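Local coordinates for protein leucine aminopeptidase 1, chloroplastic (Solanum lycopersicum, PDB 5D8N) that removes N-terminal amino acids, preferably leucine, from peptides as a magnesium-dependent homohexamer, and also acts as a protein-folding chaperone, at residues C283-T288 with R346-F351; S446-W451 with V519-E524; V231-A236 with Y278-C283. The protein carries 1 engineered substitution. One frame throughout, in Å; residues are numbered along the deposited sequence.

Contact 1 of 3, residues C283-T288 with R346-F351; sequences CFKTPT and RVEVHF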
# COMPACT_ATOMS: atom_id res chain seq x y z
N CYS A 283 38.82 24.82 10.50
CA CYS A 283 39.75 25.22 9.45
C CYS A 283 41.15 24.67 9.70
O CYS A 283 41.73 24.91 10.76
CB CYS A 283 39.84 26.74 9.35
SG CYS A 283 40.84 27.28 7.93
N PHE A 284 41.65 23.91 8.73
CA PHE A 284 43.00 23.41 8.77
C PHE A 284 43.90 24.29 7.92
O PHE A 284 43.57 24.55 6.76
CB PHE A 284 43.11 21.96 8.27
CG PHE A 284 44.52 21.54 7.99
CD1 PHE A 284 45.30 21.04 8.99
CD2 PHE A 284 45.10 21.77 6.74
CE1 PHE A 284 46.63 20.77 8.76
CE2 PHE A 284 46.44 21.52 6.51
CZ PHE A 284 47.21 21.02 7.54
N LYS A 285 45.10 24.54 8.44
CA LYS A 285 46.13 25.32 7.76
C LYS A 285 47.45 25.16 8.53
O LYS A 285 47.43 25.42 9.74
CB LYS A 285 45.65 26.77 7.89
CG LYS A 285 46.40 27.89 7.20
CD LYS A 285 45.55 29.15 7.10
CE LYS A 285 45.03 29.71 8.42
NZ LYS A 285 43.55 29.54 8.64
N THR A 286 48.57 24.81 7.91
CA THR A 286 49.88 24.97 8.59
C THR A 286 50.26 26.46 8.68
O THR A 286 49.83 27.26 7.85
CB THR A 286 51.04 24.23 7.91
OG1 THR A 286 51.10 24.63 6.54
CG2 THR A 286 50.85 22.73 8.00
N PRO A 287 50.95 26.87 9.76
CA PRO A 287 51.22 28.30 10.00
C PRO A 287 52.16 28.95 8.97
O PRO A 287 52.25 30.17 8.88
CB PRO A 287 51.90 28.31 11.37
CG PRO A 287 51.60 27.00 11.99
CD PRO A 287 51.38 26.01 10.88
N THR A 288 52.77 28.15 8.11
CA THR A 288 53.72 28.65 7.14
C THR A 288 53.02 29.48 6.07
O THR A 288 51.80 29.43 5.96
CB THR A 288 54.51 27.50 6.50
OG1 THR A 288 53.62 26.56 5.89
CG2 THR A 288 55.36 26.76 7.54
N ARG A 346 50.48 23.87 1.71
CA ARG A 346 49.94 24.28 0.42
C ARG A 346 48.41 24.15 0.32
O ARG A 346 47.85 24.43 -0.74
CB ARG A 346 50.62 23.53 -0.75
CG ARG A 346 52.12 23.74 -0.85
CD ARG A 346 52.80 22.69 -1.73
NE ARG A 346 52.01 22.31 -2.91
CZ ARG A 346 51.62 21.07 -3.20
NH1 ARG A 346 51.95 20.04 -2.42
NH2 ARG A 346 50.88 20.85 -4.28
N VAL A 347 47.73 23.83 1.42
CA VAL A 347 46.26 23.77 1.43
C VAL A 347 45.69 24.42 2.69
O VAL A 347 46.21 24.33 3.80
CB VAL A 347 45.67 22.34 1.32
CG1 VAL A 347 45.95 21.71 -0.03
CG2 VAL A 347 46.22 21.44 2.42
N GLU A 348 44.55 25.06 2.48
CA GLU A 348 43.71 25.52 3.57
C GLU A 348 42.38 24.82 3.40
O GLU A 348 41.79 24.92 2.33
CB GLU A 348 43.56 27.05 3.53
CG GLU A 348 42.60 27.64 4.54
CD GLU A 348 42.42 29.15 4.37
OE1 GLU A 348 43.43 29.89 4.30
OE2 GLU A 348 41.28 29.64 4.38
N VAL A 349 41.94 24.09 4.41
CA VAL A 349 40.73 23.26 4.27
C VAL A 349 39.71 23.65 5.32
O VAL A 349 39.96 23.58 6.53
CB VAL A 349 41.02 21.76 4.43
CG1 VAL A 349 39.77 20.94 4.13
CG2 VAL A 349 42.10 21.32 3.46
N HIS A 350 38.52 24.00 4.84
CA HIS A 350 37.40 24.30 5.73
C HIS A 350 36.46 23.11 5.82
O HIS A 350 36.12 22.49 4.80
CB HIS A 350 36.66 25.51 5.18
CG HIS A 350 37.49 26.74 5.14
ND1 HIS A 350 37.40 27.72 6.10
CD2 HIS A 350 38.42 27.17 4.26
CE1 HIS A 350 38.30 28.66 5.86
NE2 HIS A 350 38.88 28.37 4.71
N PHE A 351 36.21 22.67 7.05
CA PHE A 351 35.30 21.56 7.30
C PHE A 351 34.01 22.10 7.90
O PHE A 351 34.03 22.74 8.96
CB PHE A 351 35.92 20.55 8.27
CG PHE A 351 37.31 20.11 7.92
CD1 PHE A 351 38.40 20.93 8.18
CD2 PHE A 351 37.52 18.91 7.27
CE1 PHE A 351 39.68 20.48 7.89
CE2 PHE A 351 38.78 18.50 6.88
CZ PHE A 351 39.87 19.29 7.19
O HOH W 1 48.70 23.97 4.94
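The thiol of Cys283 sits over one face of the His350 imidazole, its SG 3.9 Å from the ring centroid and displaced toward the rim, where CE1 is the nearest ring atom. The same sulfur also touches Glu348 CG, 3.8 Å away. Cys283 reaches both because SG stands anti to its backbone N (chi1 -173°). His350 is held in turn by the carboxylate two residues before it: NE2 donates to the anti lone pair of Glu348 OE2 at 2.7 Å, the acceptor lying 19° out of the imidazole plane, while ND1 is hydrogen-bonded to NE2 of His281. Beside this pair Lys285 and Glu348 run side by side in the same direction; Lys285 NZ, 4.4 Å from Glu348 OE1, is too far for a salt bridge, and CD of Lys285 touches that oxygen instead.

On the other face of the sheet Phe284 packs its CB against the edge of the Phe351 ring, in plane, 3.8 Å from CE1. Its own ring lies obliquely to Val349 CG2.

Between the two faces the backbones pair as antiparallel neighbours in the central sheet of the catalytic domain. Phe284 and Val349 form the hydrogen-bonded pair, Phe284 N giving to Val349 O at 2.8 Å and receiving the return bond from Val349 N. Beyond this pair, water 1 takes a bond from Thr286 N and gives one to Val347 O, bridging the two backbones. Bonds at both imidazole nitrogens fix the rotation of His350, and the nearby carboxylate and ammonium would probably pull its ionisation in opposite directions.

Contact 2 of 3, residues S446-W451 with V519-E524; sequences SGEKLW and VSTLVE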
# COMPACT_ATOMS: atom_id res chain seq x y z
N SER A 446 42.37 5.82 -3.16
CA SER A 446 41.88 5.34 -1.87
C SER A 446 41.26 3.95 -1.94
O SER A 446 41.16 3.25 -0.94
CB SER A 446 40.81 6.31 -1.38
OG SER A 446 39.61 6.23 -2.14
N GLY A 447 40.80 3.54 -3.11
CA GLY A 447 40.10 2.28 -3.23
C GLY A 447 38.60 2.36 -3.04
O GLY A 447 37.92 1.35 -3.18
N GLU A 448 38.07 3.56 -2.79
CA GLU A 448 36.64 3.72 -2.57
C GLU A 448 35.88 3.76 -3.90
O GLU A 448 36.40 4.21 -4.92
CB GLU A 448 36.38 4.97 -1.73
CG GLU A 448 36.92 4.84 -0.32
CD GLU A 448 36.31 5.83 0.68
OE1 GLU A 448 36.41 7.06 0.45
OE2 GLU A 448 35.92 5.40 1.79
N LYS A 449 34.63 3.33 -3.88
CA LYS A 449 33.81 3.22 -5.10
C LYS A 449 32.84 4.37 -5.23
O LYS A 449 32.02 4.61 -4.35
CB LYS A 449 32.98 1.93 -5.11
CG LYS A 449 33.80 0.65 -5.09
CD LYS A 449 32.89 -0.57 -4.98
CE LYS A 449 33.79 -1.79 -4.77
NZ LYS A 449 33.16 -3.08 -5.10
N LEU A 450 32.92 5.03 -6.39
CA LEU A 450 32.00 6.09 -6.76
C LEU A 450 31.87 6.18 -8.27
O LEU A 450 32.67 5.62 -9.02
CB LEU A 450 32.42 7.44 -6.13
CG LEU A 450 33.82 8.01 -6.37
CD1 LEU A 450 33.94 8.63 -7.75
CD2 LEU A 450 34.15 9.06 -5.33
N TRP A 451 30.85 6.90 -8.73
CA TRP A 451 30.55 6.98 -10.15
C TRP A 451 29.88 8.32 -10.42
O TRP A 451 28.91 8.68 -9.76
CB TRP A 451 29.62 5.84 -10.55
CG TRP A 451 29.42 5.65 -12.04
CD1 TRP A 451 28.41 6.15 -12.80
CD2 TRP A 451 30.29 4.95 -12.94
NE1 TRP A 451 28.55 5.74 -14.12
CE2 TRP A 451 29.69 4.98 -14.21
CE3 TRP A 451 31.55 4.35 -12.79
CZ2 TRP A 451 30.31 4.46 -15.34
CZ3 TRP A 451 32.12 3.71 -13.90
CH2 TRP A 451 31.50 3.78 -15.17
N VAL A 519 36.22 9.13 4.02
CA VAL A 519 37.37 9.76 4.67
C VAL A 519 38.58 9.60 3.79
O VAL A 519 39.27 10.57 3.49
CB VAL A 519 37.63 9.16 6.07
CG1 VAL A 519 38.92 9.69 6.64
CG2 VAL A 519 36.49 9.49 7.02
N SER A 520 38.88 8.38 3.39
CA SER A 520 40.12 8.14 2.66
C SER A 520 40.15 8.89 1.34
O SER A 520 41.20 9.40 0.93
CB SER A 520 40.39 6.64 2.45
OG SER A 520 39.29 6.05 1.76
N THR A 521 39.03 8.92 0.64
CA THR A 521 38.96 9.63 -0.63
C THR A 521 39.16 11.14 -0.44
O THR A 521 39.90 11.80 -1.19
CB THR A 521 37.64 9.33 -1.37
OG1 THR A 521 37.55 7.93 -1.66
CG2 THR A 521 37.54 10.09 -2.67
N LEU A 522 38.51 11.71 0.57
CA LEU A 522 38.67 13.12 0.83
C LEU A 522 40.12 13.50 1.17
O LEU A 522 40.63 14.54 0.74
CB LEU A 522 37.74 13.60 1.94
CG LEU A 522 36.23 13.50 1.63
CD1 LEU A 522 35.42 13.96 2.83
CD2 LEU A 522 35.83 14.23 0.37
N VAL A 523 40.75 12.68 1.99
CA VAL A 523 42.14 12.91 2.34
C VAL A 523 43.00 12.89 1.07
O VAL A 523 43.86 13.77 0.89
CB VAL A 523 42.66 11.90 3.38
CG1 VAL A 523 44.19 11.98 3.50
CG2 VAL A 523 41.99 12.16 4.71
N GLU A 524 42.82 11.85 0.25
CA GLU A 524 43.59 11.78 -1.00
C GLU A 524 43.34 13.02 -1.84
O GLU A 524 44.25 13.54 -2.47
CB GLU A 524 43.27 10.53 -1.81
CG GLU A 524 43.86 9.25 -1.24
CD GLU A 524 45.39 9.20 -1.30
OE1 GLU A 524 45.99 9.84 -2.20
OE2 GLU A 524 45.97 8.41 -0.53
O HOH W 2 39.64 3.43 1.45
O HOH W 3 37.09 5.94 4.19
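Ser446 holds OG between its backbone N and carbonyl carbon (chi1 71°), and Thr521 sets OG1 anti to its own carbonyl carbon (chi1 -61°); with these rotations the two hydroxyls meet at 2.7 Å, Ser446 OG donating to Thr521 OG1. Ser446 OG has a further partner in Ala443 O. Glu448 reaches the same place with an extended chain that passes Thr521 at a slant. Its OE1 takes two bonds from that one residue: Thr521 OG1 gives to the anti lone pair at 2.6 Å, and Thr521 N comes from above the carboxylate plane at 3.2 Å.

Ser446 closes the helix 433-446, and its OG also accepts from Glu448 N, an ST turn that carries the chain through Gly447. Two waters extend the network: water 2 joins Ser446 O to Ser520 OG, and water 3 donates to Glu448 OE2 while accepting from Ser520 N. Glu448 OE2 also takes a bond from Gly518 N.

The carboxylate of a distant loop thus meets three backbone N-H groups around the first turn of helix 519-527, two directly and one through water. Its negative charge is probably stabilised by the helix dipole, and the bond to OE1 orients the hydroxyl of Thr521.

Contact 3 of 3, residues V231-A236 with Y278-C283; sequences VLAEEA and YFIHLC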
# COMPACT_ATOMS: atom_id res chain seq x y z
N VAL A 231 26.84 17.29 20.97
CA VAL A 231 27.93 16.31 21.03
C VAL A 231 28.79 16.26 19.78
O VAL A 231 30.03 16.25 19.85
CB VAL A 231 27.43 14.89 21.36
CG1 VAL A 231 28.56 13.87 21.26
CG2 VAL A 231 26.88 14.90 22.78
N LEU A 232 28.15 16.39 18.62
CA LEU A 232 28.92 16.51 17.39
C LEU A 232 29.83 17.75 17.41
O LEU A 232 30.99 17.70 17.00
CB LEU A 232 27.99 16.57 16.19
CG LEU A 232 28.62 16.33 14.82
CD1 LEU A 232 29.26 14.96 14.79
CD2 LEU A 232 27.56 16.38 13.72
N ALA A 233 29.31 18.87 17.90
CA ALA A 233 30.15 20.07 18.03
C ALA A 233 31.32 19.86 18.98
O ALA A 233 32.43 20.32 18.71
CB ALA A 233 29.33 21.25 18.50
N GLU A 234 31.09 19.13 20.07
CA GLU A 234 32.18 18.80 20.99
C GLU A 234 33.24 17.92 20.36
O GLU A 234 34.43 18.11 20.60
CB GLU A 234 31.69 18.11 22.27
CG GLU A 234 30.93 19.03 23.22
CD GLU A 234 31.74 20.22 23.74
OE1 GLU A 234 32.98 20.08 23.92
OE2 GLU A 234 31.11 21.29 23.90
N GLU A 235 32.83 16.97 19.52
CA GLU A 235 33.78 16.17 18.79
C GLU A 235 34.64 17.07 17.90
O GLU A 235 35.84 16.84 17.71
CB GLU A 235 33.11 15.06 17.97
CG GLU A 235 32.39 14.00 18.80
CD GLU A 235 33.30 13.03 19.54
OE1 GLU A 235 34.49 12.85 19.20
OE2 GLU A 235 32.80 12.44 20.52
N ALA A 236 34.01 18.03 17.23
CA ALA A 236 34.78 18.96 16.40
C ALA A 236 35.79 19.74 17.23
O ALA A 236 36.93 19.94 16.82
CB ALA A 236 33.85 19.91 15.66
N TYR A 278 23.85 23.26 16.07
CA TYR A 278 25.15 23.91 16.10
C TYR A 278 25.74 23.81 14.72
O TYR A 278 25.81 22.74 14.11
CB TYR A 278 26.09 23.26 17.12
CG TYR A 278 25.66 23.51 18.54
CD1 TYR A 278 25.90 24.76 19.15
CD2 TYR A 278 24.88 22.60 19.23
CE1 TYR A 278 25.36 25.08 20.39
CE2 TYR A 278 24.38 22.90 20.49
CZ TYR A 278 24.67 24.11 21.09
OH TYR A 278 24.11 24.42 22.31
N PHE A 279 26.29 24.93 14.26
CA PHE A 279 26.91 24.98 12.95
C PHE A 279 28.41 24.91 13.19
O PHE A 279 28.99 25.77 13.85
CB PHE A 279 26.47 26.28 12.25
CG PHE A 279 26.89 26.36 10.81
CD1 PHE A 279 28.18 26.77 10.46
CD2 PHE A 279 25.97 26.16 9.80
CE1 PHE A 279 28.55 26.87 9.14
CE2 PHE A 279 26.34 26.27 8.48
CZ PHE A 279 27.64 26.61 8.14
N ILE A 280 29.02 23.87 12.66
CA ILE A 280 30.41 23.54 12.92
C ILE A 280 31.30 24.01 11.79
O ILE A 280 31.10 23.67 10.62
CB ILE A 280 30.56 22.02 13.07
CG1 ILE A 280 29.77 21.53 14.28
CG2 ILE A 280 32.03 21.66 13.23
CD1 ILE A 280 29.57 20.03 14.29
N HIS A 281 32.31 24.80 12.16
CA HIS A 281 33.31 25.28 11.21
C HIS A 281 34.74 25.03 11.71
O HIS A 281 35.21 25.68 12.63
CB HIS A 281 33.09 26.76 10.91
CG HIS A 281 34.01 27.31 9.87
ND1 HIS A 281 34.25 28.67 9.74
CD2 HIS A 281 34.85 26.69 9.00
CE1 HIS A 281 35.10 28.86 8.74
NE2 HIS A 281 35.49 27.68 8.28
N LEU A 282 35.41 24.05 11.13
CA LEU A 282 36.83 23.83 11.40
C LEU A 282 37.62 24.33 10.22
O LEU A 282 37.15 24.28 9.07
CB LEU A 282 37.12 22.34 11.56
CG LEU A 282 36.46 21.62 12.72
CD1 LEU A 282 36.66 20.11 12.60
CD2 LEU A 282 37.08 22.09 14.02
N CYS A 283 38.82 24.82 10.50
CA CYS A 283 39.75 25.22 9.45
C CYS A 283 41.15 24.67 9.70
O CYS A 283 41.73 24.91 10.76
CB CYS A 283 39.84 26.74 9.35
SG CYS A 283 40.84 27.28 7.93
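Helix 231-236 lies almost parallel to strand 278-283, their N-to-C directions only 15° apart and their axes 8.7 Å from each other at closest approach. This is a helix packed on a face of the mixed sheet in the alpha/beta catalytic domain of an M17 aminopeptidase, and small residues let the two backbones come close: Ala233 and Ile280 have their CA atoms 6.2 Å apart.

Ile280 is the centre of the interface. Its side chain splits over the helix, one branch to each alanine. CG1 stands anti to the carbonyl carbon (chi1 -63°), and an extended chi2 of 165° carries CD1 up to the helix backbone, where it rests 3.8 Å from Ala233 CA and also touches Leu232 CG. The Leu232 side chain crosses that of Ile280 at about a right angle. The other branch, CG2, meets the methyl of Ala236 at 3.5 Å.

Tyr278 and Leu282 flank Ile280 along the strand, and all three point their CB atoms to the helix. At the Tyr278 end the contact is between beta carbons, with Ala233 CB 4.1 Å from Tyr278 CB, and the phenol ring stands obliquely to that methyl. Phe279 and His281 belong to the other face, where each meets Tyr398 edge-to-face.

The surroundings complete a hydrophobic layer. Ile251 of strand 247-252 joins Ala233 and Tyr278, while Leu333 of helix 327-342 touches both Leu232 and Leu282. The side chain of Leu232 lies about 9 Å from that of Lys300, a ligand of the catalytic magnesium site. At the far end Leu282 sets its two methyls on Ala236: CD1 lies 4.2 Å from CB and CD2 3.5 Å from O.

Overall arrangement
All three contacts reach the same mixed sheet of the catalytic domain. Contacts 1 and 3, both buried, share strand 278-284, including Cys283, and meet directly through Phe351 N and Leu282 O, probably hydrogen-bonded. Contact 1 joins that strand edgewise to its neighbour 347-358, whereas contact 3 lays a helix on its face, so the former relies on backbone bonds and a polar histidine cluster and the latter on apolar, mostly aliphatic packing. Contact 2, centred about 20 Å from the centre of contact 1, is only partly buried; there hydroxyls, a carboxylate and waters join a helix start to the chain entering strand 450-452, outermost in this chain's sheet, where Lys449 and Trp451 reach a second subunit.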